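Local coordinates for OxyA protein (Actinoplanes teichomyceticus, PDB 5HH3) that probably acts as a heme-dependent cytochrome P450 that cross-links aromatic side chains by phenolic coupling during glycopeptide antibiotic biosynthesis, at residues Glu123-Glu134 with Thr360-Phe369; Arg245-Ala255 with Pro387-Leu395. All coordinates share one frame; numbering follows the deposited sequence.

Contact 1. Residues Glu123-Glu134 with Thr360-Phe369; sequences ERVVQDSLDAIE and TAIPALAHRF
Arg-368 reaches across to helix 123-134 and lays its guanidinium flat on Leu-130, whose CB sits 3.8 Å above the plane, over its centre. Two bends in the arginine chain, chi2 66° and chi3 72°, fold the head back onto this greasy seat, while three acceptors line its rim. OD1 of Asp-131 takes both NH1 and NH2 of Arg-368, each at 2.8 Å, a salt bridge in which one carboxylate oxygen grips the end of the fork. Gln-127 OE1 also accepts from NH1, lying almost in the guanidinium plane, though NH1 stands above the amide's own plane. Glu-134 OE1 forms a second salt bridge, with Arg-368 NH2 at 3.0 Å, from a more tilted position. The two acids probably offset the arginine's charge, and the bonds fix the guanidinium's rotation. Gln-127 NE2 donates to a water that in turn donates to Ala-364 O.

Behind the charged groups, on the buried side, the axes of the two short segments come within 9.3 Å through small and branched residues. Ala-364 is short enough for Val-126 CG1 to press tightly on its CB, and Leu-130 forks, CD1 against Ala-364 and CD2 against Leu-365 CD1 (3.9 Å). At the C-terminal end of 360-369, Phe-369 CE2 meets Ile-133 CG2. With helices 142-159 and 225-256 alongside, this -38° crossing belongs to the conserved four-helix bundle of the cytochrome P450 fold.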
loop_
_atom_site.group_PDB
_atom_site.type_symbol
_atom_site.label_atom_id
_atom_site.label_comp_id
_atom_site.label_asym_id
_atom_site.label_seq_id
_atom_site.Cartn_x
_atom_site.Cartn_y
_atom_site.Cartn_z
ATOM N N GLU B 123 -2.654 -24.627 30.574
ATOM C CA GLU B 123 -2.994 -26.053 30.491
ATOM C C GLU B 123 -4.505 -26.276 30.518
ATOM O O GLU B 123 -5.033 -27.027 29.706
ATOM C CB GLU B 123 -2.347 -26.858 31.630
ATOM C CG GLU B 123 -0.835 -27.017 31.531
ATOM C CD GLU B 123 -0.234 -27.814 32.691
ATOM O OE1 GLU B 123 -0.786 -27.825 33.822
ATOM O OE2 GLU B 123 0.821 -28.442 32.462
ATOM N N ARG B 124 -5.191 -25.606 31.441
ATOM C CA ARG B 124 -6.654 -25.676 31.508
ATOM C C ARG B 124 -7.344 -25.166 30.248
ATOM O O ARG B 124 -8.335 -25.755 29.808
ATOM C CB ARG B 124 -7.199 -24.922 32.727
ATOM C CG ARG B 124 -6.967 -25.635 34.048
ATOM C CD ARG B 124 -7.753 -24.993 35.185
ATOM N NE ARG B 124 -7.178 -23.696 35.555
ATOM C CZ ARG B 124 -6.136 -23.503 36.377
ATOM N NH1 ARG B 124 -5.510 -24.521 36.976
ATOM N NH2 ARG B 124 -5.713 -22.263 36.608
ATOM N N VAL B 125 -6.848 -24.064 29.673
ATOM C CA VAL B 125 -7.448 -23.526 28.449
ATOM C C VAL B 125 -7.334 -24.550 27.322
ATOM O O VAL B 125 -8.301 -24.776 26.596
ATOM C CB VAL B 125 -6.831 -22.184 28.028
ATOM C CG1 VAL B 125 -7.274 -21.793 26.618
ATOM C CG2 VAL B 125 -7.222 -21.102 29.026
ATOM N N VAL B 126 -6.159 -25.160 27.185
ATOM C CA VAL B 126 -5.960 -26.179 26.174
ATOM C C VAL B 126 -6.915 -27.382 26.387
ATOM O O VAL B 126 -7.569 -27.821 25.443
ATOM C CB VAL B 126 -4.542 -26.744 26.174
ATOM C CG1 VAL B 126 -4.381 -27.621 24.950
ATOM C CG2 VAL B 126 -3.491 -25.643 26.186
ATOM N N GLN B 127 -6.990 -27.895 27.615
ATOM C CA GLN B 127 -7.878 -29.036 27.907
ATOM C C GLN B 127 -9.345 -28.708 27.621
ATOM O O GLN B 127 -10.046 -29.535 27.054
ATOM C CB GLN B 127 -7.707 -29.542 29.350
ATOM C CG GLN B 127 -6.342 -30.160 29.629
ATOM C CD GLN B 127 -6.036 -31.356 28.740
ATOM O OE1 GLN B 127 -6.861 -32.252 28.584
ATOM N NE2 GLN B 127 -4.854 -31.375 28.156
ATOM N N ASP B 128 -9.784 -27.495 27.965
ATOM C CA ASP B 128 -11.168 -27.056 27.680
ATOM C C ASP B 128 -11.431 -26.981 26.169
ATOM O O ASP B 128 -12.442 -27.475 25.684
ATOM C CB ASP B 128 -11.480 -25.691 28.329
ATOM C CG ASP B 128 -11.553 -25.750 29.854
ATOM O OD1 ASP B 128 -11.963 -26.792 30.413
ATOM O OD2 ASP B 128 -11.202 -24.738 30.503
ATOM N N SER B 129 -10.510 -26.388 25.419
ATOM C CA SER B 129 -10.649 -26.316 23.966
ATOM C C SER B 129 -10.735 -27.721 23.341
ATOM O O SER B 129 -11.547 -27.954 22.444
ATOM C CB SER B 129 -9.497 -25.502 23.342
ATOM O OG SER B 129 -9.570 -24.144 23.784
ATOM N N LEU B 130 -9.910 -28.647 23.828
ATOM C CA LEU B 130 -9.907 -30.035 23.320
ATOM C C LEU B 130 -11.168 -30.811 23.712
ATOM O O LEU B 130 -11.683 -31.600 22.912
ATOM C CB LEU B 130 -8.635 -30.783 23.755
ATOM C CG LEU B 130 -7.316 -30.231 23.197
ATOM C CD1 LEU B 130 -6.118 -30.760 23.966
ATOM C CD2 LEU B 130 -7.160 -30.553 21.735
ATOM N N ASP B 131 -11.683 -30.567 24.919
ATOM C CA ASP B 131 -12.980 -31.131 25.330
ATOM C C ASP B 131 -14.099 -30.654 24.402
ATOM O O ASP B 131 -14.927 -31.453 23.990
ATOM C CB ASP B 131 -13.335 -30.774 26.798
ATOM C CG ASP B 131 -12.447 -31.486 27.824
ATOM O OD1 ASP B 131 -11.660 -32.363 27.426
ATOM O OD2 ASP B 131 -12.524 -31.163 29.035
ATOM N N ALA B 132 -14.128 -29.357 24.087
ATOM C CA ALA B 132 -15.145 -28.804 23.172
ATOM C C ALA B 132 -15.051 -29.392 21.747
ATOM O O ALA B 132 -16.065 -29.637 21.112
ATOM C CB ALA B 132 -15.037 -27.282 23.109
ATOM N N ILE B 133 -13.833 -29.592 21.250
ATOM C CA ILE B 133 -13.610 -30.218 19.933
ATOM C C ILE B 133 -14.135 -31.648 19.966
ATOM O O ILE B 133 -14.879 -32.063 19.080
ATOM C CB ILE B 133 -12.103 -30.208 19.526
ATOM C CG1 ILE B 133 -11.651 -28.782 19.204
ATOM C CG2 ILE B 133 -11.850 -31.119 18.325
ATOM C CD1 ILE B 133 -10.147 -28.599 19.167
ATOM N N GLU B 134 -13.766 -32.385 21.008
ATOM C CA GLU B 134 -14.222 -33.775 21.168
ATOM C C GLU B 134 -15.756 -33.865 21.223
ATOM O O GLU B 134 -16.354 -34.704 20.544
ATOM C CB GLU B 134 -13.566 -34.441 22.391
ATOM C CG GLU B 134 -13.660 -35.963 22.380
ATOM C CD GLU B 134 -12.709 -36.671 23.343
ATOM O OE1 GLU B 134 -12.090 -36.043 24.234
ATOM O OE2 GLU B 134 -12.590 -37.903 23.201
ATOM N N THR B 360 2.493 -25.857 25.526
ATOM C CA THR B 360 1.405 -26.469 26.265
ATOM C C THR B 360 0.383 -27.082 25.327
ATOM O O THR B 360 0.007 -28.242 25.502
ATOM C CB THR B 360 0.716 -25.428 27.185
ATOM O OG1 THR B 360 1.709 -24.826 28.032
ATOM C CG2 THR B 360 -0.341 -26.085 28.067
ATOM N N ALA B 361 -0.071 -26.320 24.334
ATOM C CA ALA B 361 -1.175 -26.774 23.484
ATOM C C ALA B 361 -0.813 -27.896 22.500
ATOM O O ALA B 361 -1.647 -28.770 22.229
ATOM C CB ALA B 361 -1.828 -25.602 22.767
ATOM N N ILE B 362 0.411 -27.899 21.984
ATOM C CA ILE B 362 0.789 -28.893 20.981
ATOM C C ILE B 362 0.902 -30.307 21.585
ATOM O O ILE B 362 0.320 -31.239 21.032
ATOM C CB ILE B 362 2.070 -28.488 20.195
ATOM C CG1 ILE B 362 1.828 -27.212 19.374
ATOM C CG2 ILE B 362 2.566 -29.618 19.307
ATOM C CD1 ILE B 362 0.667 -27.300 18.410
ATOM N N PRO B 363 1.649 -30.473 22.699
ATOM C CA PRO B 363 1.643 -31.772 23.375
ATOM C C PRO B 363 0.270 -32.199 23.837
ATOM O O PRO B 363 -0.052 -33.385 23.745
ATOM C CB PRO B 363 2.553 -31.537 24.588
ATOM C CG PRO B 363 3.506 -30.500 24.094
ATOM C CD PRO B 363 2.592 -29.557 23.361
ATOM N N ALA B 364 -0.533 -31.254 24.330
ATOM C CA ALA B 364 -1.918 -31.568 24.723
ATOM C C ALA B 364 -2.728 -32.184 23.571
ATOM O O ALA B 364 -3.416 -33.191 23.753
ATOM C CB ALA B 364 -2.611 -30.326 25.224
ATOM N N LEU B 365 -2.617 -31.579 22.386
ATOM C CA LEU B 365 -3.250 -32.096 21.177
ATOM C C LEU B 365 -2.738 -33.480 20.791
ATOM O O LEU B 365 -3.534 -34.355 20.511
ATOM C CB LEU B 365 -3.066 -31.133 20.006
ATOM C CG LEU B 365 -3.642 -31.555 18.648
ATOM C CD1 LEU B 365 -5.084 -32.031 18.737
ATOM C CD2 LEU B 365 -3.533 -30.415 17.661
ATOM N N ALA B 366 -1.419 -33.663 20.750
ATOM C CA ALA B 366 -0.831 -34.967 20.404
ATOM C C ALA B 366 -1.311 -36.086 21.336
ATOM O O ALA B 366 -1.622 -37.163 20.861
ATOM C CB ALA B 366 0.688 -34.899 20.405
ATOM N N HIS B 367 -1.395 -35.807 22.643
ATOM C CA HIS B 367 -1.938 -36.758 23.615
ATOM C C HIS B 367 -3.430 -37.024 23.469
ATOM O O HIS B 367 -3.876 -38.159 23.680
ATOM C CB HIS B 367 -1.659 -36.328 25.066
ATOM C CG HIS B 367 -0.280 -36.663 25.528
ATOM N ND1 HIS B 367 0.760 -35.753 25.501
ATOM C CD2 HIS B 367 0.243 -37.819 25.996
ATOM C CE1 HIS B 367 1.860 -36.334 25.942
ATOM N NE2 HIS B 367 1.573 -37.589 26.247
ATOM N N ARG B 368 -4.213 -35.996 23.152
ATOM C CA ARG B 368 -5.662 -36.185 23.082
ATOM C C ARG B 368 -6.077 -36.936 21.815
ATOM O O ARG B 368 -6.968 -37.773 21.857
ATOM C CB ARG B 368 -6.408 -34.851 23.154
ATOM C CG ARG B 368 -7.927 -34.983 23.147
ATOM C CD ARG B 368 -8.448 -35.673 24.406
ATOM N NE ARG B 368 -8.300 -34.750 25.523
ATOM C CZ ARG B 368 -9.237 -33.910 25.958
ATOM N NH1 ARG B 368 -8.950 -33.094 26.961
ATOM N NH2 ARG B 368 -10.455 -33.869 25.421
ATOM N N PHE B 369 -5.457 -36.597 20.693
ATOM C CA PHE B 369 -5.842 -37.138 19.410
ATOM C C PHE B 369 -4.614 -37.706 18.713
ATOM O O PHE B 369 -4.155 -37.143 17.736
ATOM C CB PHE B 369 -6.502 -36.043 18.546
ATOM C CG PHE B 369 -7.790 -35.484 19.125
ATOM C CD1 PHE B 369 -8.820 -36.326 19.521
ATOM C CD2 PHE B 369 -7.978 -34.099 19.241
ATOM C CE1 PHE B 369 -10.004 -35.811 20.046
ATOM C CE2 PHE B 369 -9.158 -33.583 19.749
ATOM C CZ PHE B 369 -10.171 -34.436 20.153
HETATM O O HOH W 1 -4.049 -33.666 26.304
#

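Contact 2. Residues Arg245-Ala255 with Pro387-Leu395. With ACT (acetate ion), chain O.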
loop_
_atom_site.group_PDB
_atom_site.type_symbol
_atom_site.label_atom_id
_atom_site.label_comp_id
_atom_site.label_asym_id
_atom_site.label_seq_id
_atom_site.Cartn_x
_atom_site.Cartn_y
_atom_site.Cartn_z
ATOM N N ARG B 245 -2.867 -18.434 14.278
ATOM C CA ARG B 245 -2.343 -18.879 12.984
ATOM C C ARG B 245 -1.274 -19.945 13.132
ATOM O O ARG B 245 -1.253 -20.909 12.366
ATOM C CB ARG B 245 -1.827 -17.702 12.137
ATOM C CG ARG B 245 -2.967 -16.863 11.544
ATOM C CD ARG B 245 -2.489 -15.766 10.592
ATOM N NE ARG B 245 -1.482 -14.899 11.178
ATOM C CZ ARG B 245 -0.161 -15.025 11.071
ATOM N NH1 ARG B 245 0.437 -16.020 10.385
ATOM N NH2 ARG B 245 0.594 -14.137 11.697
ATOM N N PHE B 246 -0.395 -19.777 14.117
ATOM C CA PHE B 246 0.622 -20.782 14.425
ATOM C C PHE B 246 0.033 -22.136 14.872
ATOM O O PHE B 246 0.497 -23.179 14.437
ATOM C CB PHE B 246 1.571 -20.271 15.496
ATOM C CG PHE B 246 2.735 -21.169 15.727
ATOM C CD1 PHE B 246 2.646 -22.230 16.623
ATOM C CD2 PHE B 246 3.923 -20.974 15.030
ATOM C CE1 PHE B 246 3.718 -23.075 16.824
ATOM C CE2 PHE B 246 4.994 -21.833 15.205
ATOM C CZ PHE B 246 4.907 -22.861 16.123
ATOM N N LEU B 247 -0.943 -22.106 15.779
ATOM C CA LEU B 247 -1.566 -23.337 16.272
ATOM C C LEU B 247 -2.306 -24.079 15.150
ATOM O O LEU B 247 -2.264 -25.302 15.094
ATOM C CB LEU B 247 -2.515 -23.048 17.444
ATOM C CG LEU B 247 -1.871 -22.618 18.766
ATOM C CD1 LEU B 247 -2.954 -22.262 19.780
ATOM C CD2 LEU B 247 -0.945 -23.694 19.309
ATOM N N ALA B 248 -2.947 -23.335 14.243
ATOM C CA ALA B 248 -3.587 -23.947 13.069
ATOM C C ALA B 248 -2.538 -24.601 12.164
ATOM O O ALA B 248 -2.735 -25.734 11.737
ATOM C CB ALA B 248 -4.431 -22.935 12.297
ATOM N N ALA B 249 -1.424 -23.913 11.907
ATOM C CA ALA B 249 -0.350 -24.499 11.089
ATOM C C ALA B 249 0.346 -25.671 11.792
ATOM O O ALA B 249 0.755 -26.637 11.136
ATOM C CB ALA B 249 0.661 -23.449 10.663
ATOM N N GLY B 250 0.466 -25.589 13.118
ATOM C CA GLY B 250 0.971 -26.689 13.923
ATOM C C GLY B 250 0.108 -27.934 13.855
ATOM O O GLY B 250 0.628 -29.038 13.655
ATOM N N ALA B 251 -1.210 -27.762 14.028
ATOM C CA ALA B 251 -2.145 -28.869 13.904
ATOM C C ALA B 251 -2.059 -29.526 12.513
ATOM O O ALA B 251 -2.164 -30.761 12.407
ATOM C CB ALA B 251 -3.572 -28.416 14.196
ATOM N N TRP B 252 -1.869 -28.717 11.466
ATOM C CA TRP B 252 -1.722 -29.236 10.103
ATOM C C TRP B 252 -0.450 -30.077 9.992
ATOM O O TRP B 252 -0.494 -31.186 9.469
ATOM C CB TRP B 252 -1.730 -28.090 9.086
ATOM C CG TRP B 252 -1.637 -28.485 7.631
ATOM C CD1 TRP B 252 -1.877 -29.713 7.086
ATOM C CD2 TRP B 252 -1.330 -27.620 6.529
ATOM N NE1 TRP B 252 -1.710 -29.675 5.728
ATOM C CE2 TRP B 252 -1.386 -28.404 5.355
ATOM C CE3 TRP B 252 -1.008 -26.258 6.421
ATOM C CZ2 TRP B 252 -1.126 -27.878 4.088
ATOM C CZ3 TRP B 252 -0.748 -25.732 5.163
ATOM C CH2 TRP B 252 -0.810 -26.541 4.010
ATOM N N LEU B 253 0.668 -29.554 10.504
ATOM C CA LEU B 253 1.932 -30.287 10.522
ATOM C C LEU B 253 1.823 -31.600 11.307
ATOM O O LEU B 253 2.404 -32.619 10.895
ATOM C CB LEU B 253 3.078 -29.419 11.071
ATOM C CG LEU B 253 4.500 -29.991 10.968
ATOM C CD1 LEU B 253 4.939 -30.125 9.530
ATOM C CD2 LEU B 253 5.496 -29.137 11.720
ATOM N N MET B 254 1.074 -31.586 12.415
ATOM C CA MET B 254 0.839 -32.810 13.194
ATOM C C MET B 254 0.022 -33.867 12.447
ATOM O O MET B 254 0.385 -35.037 12.467
ATOM C CB MET B 254 0.165 -32.501 14.520
ATOM C CG MET B 254 1.040 -31.660 15.447
ATOM S SD MET B 254 0.127 -31.105 16.896
ATOM C CE MET B 254 -0.362 -32.729 17.518
ATOM N N ALA B 255 -1.064 -33.454 11.798
ATOM C CA ALA B 255 -1.824 -34.345 10.920
ATOM C C ALA B 255 -0.982 -34.823 9.694
ATOM O O ALA B 255 -1.070 -35.973 9.278
ATOM C CB ALA B 255 -3.122 -33.674 10.474
ATOM N N PRO B 387 0.607 -12.938 6.289
ATOM C CA PRO B 387 1.414 -14.074 6.742
ATOM C C PRO B 387 0.616 -15.386 6.924
ATOM O O PRO B 387 -0.625 -15.357 7.040
ATOM C CB PRO B 387 1.996 -13.584 8.054
ATOM C CG PRO B 387 1.001 -12.559 8.565
ATOM C CD PRO B 387 0.352 -11.953 7.358
ATOM N N PHE B 388 1.356 -16.501 6.961
ATOM C CA PHE B 388 0.837 -17.883 6.949
ATOM C C PHE B 388 -0.552 -18.046 7.559
ATOM O O PHE B 388 -0.710 -18.044 8.780
ATOM C CB PHE B 388 1.788 -18.848 7.675
ATOM C CG PHE B 388 1.631 -20.294 7.250
ATOM C CD1 PHE B 388 0.551 -21.052 7.642
ATOM C CD2 PHE B 388 2.569 -20.887 6.451
ATOM C CE1 PHE B 388 0.424 -22.385 7.231
ATOM C CE2 PHE B 388 2.447 -22.221 6.031
ATOM C CZ PHE B 388 1.380 -22.963 6.436
ATOM N N ASP B 389 -1.526 -18.238 6.689
ATOM C CA ASP B 389 -2.905 -18.144 7.046
ATOM C C ASP B 389 -3.693 -19.336 6.498
ATOM O O ASP B 389 -4.206 -19.307 5.363
ATOM C CB ASP B 389 -3.456 -16.828 6.510
ATOM C CG ASP B 389 -4.928 -16.667 6.769
ATOM O OD1 ASP B 389 -5.440 -17.314 7.701
ATOM O OD2 ASP B 389 -5.566 -15.898 6.037
ATOM N N VAL B 390 -3.785 -20.381 7.313
ATOM C CA VAL B 390 -4.625 -21.527 6.981
ATOM C C VAL B 390 -6.074 -21.080 7.141
ATOM O O VAL B 390 -6.501 -20.764 8.243
ATOM C CB VAL B 390 -4.360 -22.744 7.881
ATOM C CG1 VAL B 390 -5.239 -23.927 7.447
ATOM C CG2 VAL B 390 -2.884 -23.116 7.859
ATOM N N GLU B 391 -6.820 -21.073 6.043
ATOM C CA GLU B 391 -8.187 -20.567 6.033
ATOM C C GLU B 391 -9.207 -21.533 6.669
ATOM O O GLU B 391 -10.170 -21.094 7.293
ATOM C CB GLU B 391 -8.608 -20.211 4.613
ATOM C CG GLU B 391 -7.745 -19.103 4.015
ATOM C CD GLU B 391 -8.236 -18.624 2.668
ATOM O OE1 GLU B 391 -8.071 -17.423 2.371
ATOM O OE2 GLU B 391 -8.792 -19.439 1.901
ATOM N N ALA B 392 -8.989 -22.832 6.510
ATOM C CA ALA B 392 -9.858 -23.857 7.109
ATOM C C ALA B 392 -9.069 -25.163 7.191
ATOM O O ALA B 392 -8.318 -25.475 6.269
ATOM C CB ALA B 392 -11.117 -24.036 6.278
ATOM N N LEU B 393 -9.164 -25.869 8.314
ATOM C CA LEU B 393 -8.399 -27.093 8.518
ATOM C C LEU B 393 -9.288 -28.181 9.124
ATOM O O LEU B 393 -9.365 -28.335 10.348
ATOM C CB LEU B 393 -7.183 -26.808 9.390
ATOM C CG LEU B 393 -6.185 -27.956 9.584
ATOM C CD1 LEU B 393 -5.490 -28.291 8.267
ATOM C CD2 LEU B 393 -5.155 -27.578 10.627
ATOM N N LEU B 394 -9.960 -28.919 8.243
ATOM C CA LEU B 394 -10.924 -29.940 8.658
ATOM C C LEU B 394 -10.179 -31.190 9.056
ATOM O O LEU B 394 -9.597 -31.863 8.209
ATOM C CB LEU B 394 -11.941 -30.249 7.552
ATOM C CG LEU B 394 -13.165 -29.328 7.532
ATOM C CD1 LEU B 394 -14.098 -29.614 8.704
ATOM C CD2 LEU B 394 -12.770 -27.853 7.514
ATOM N N LEU B 395 -10.192 -31.488 10.351
ATOM C CA LEU B 395 -9.500 -32.658 10.869
ATOM C C LEU B 395 -10.486 -33.611 11.482
ATOM O O LEU B 395 -11.572 -33.211 11.885
ATOM C CB LEU B 395 -8.446 -32.272 11.908
ATOM C CG LEU B 395 -7.400 -31.253 11.477
ATOM C CD1 LEU B 395 -6.390 -31.020 12.591
ATOM C CD2 LEU B 395 -6.702 -31.692 10.199
HETATM C C ACT O . -0.269 -10.230 12.794
HETATM O O ACT O . -1.216 -9.482 13.124
HETATM O OXT ACT O . -0.357 -11.476 12.869
HETATM C CH3 ACT O . 1.005 -9.609 12.295
HETATM O O HOH W 2 -2.257 -20.291 9.847
#
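Leu-393 fits tightly against the helix: its CD2 lies 3.2 Å from Ala-248 O and also touches the backbone N and CB of Trp-252. Ala-248, Ala-249 and Ala-251 keep this face of the helix low, so that larger side chains can come in close. With chi1 at -178° the Trp-252 indole is carried over to the 387-395 segment, where its CZ3 comes up to the edge of the Phe-388 ring, 3.7 Å from CZ, the two side chains crossing at about a right angle. Val-390 CG2 lies obliquely against the same indole, and Phe-388 CE1 rests on Ala-249 CB. The helix is the long central helix of the P450 fold, and the segment ends in the middle strand of a small antiparallel sheet.

Toward Pro-387 the contact is looser and wetter: Pro-387 and Asp-389 are partly exposed, although Arg-245 itself is buried. Arg-245 NH1 donates to Phe-388 O at 2.8 Å and 164°, the oxygen lying in the guanidinium plane, while Pro-387 CG covers one face near the rim. Asp-241 forms a salt bridge with Arg-245 NE. A water accepts from Val-390 N beside the Phe-388 carbonyl, and OXT of an acetate, probably from the crystallisation liquor, accepts from Arg-245 NH2 at 3.1 Å.

In the fold
From the N terminus the chain passes through 123-134, 245-255, 360-369 and 387-395 in turn, so the two contacts cross instead of nesting. Contact 1 closes a loop of 225 residues when helix 351-368 returns to helix 112-136; contact 2 closes one of 131 when the C-terminal region returns to helix 225-256. Their centres lie 15 Å apart, joined directly by Met-254, which packs on Ile-362, Leu-365 and Ala-366. Helix 142-159 touches both, through Ser-129 and Ile-133 on one side and Leu-247 and Ala-248 on the other. Contact 1 joins two helices of the bundle, and contact 2 ties that bundle to the small sheet of strands 140-141, 394-396 and 373-374.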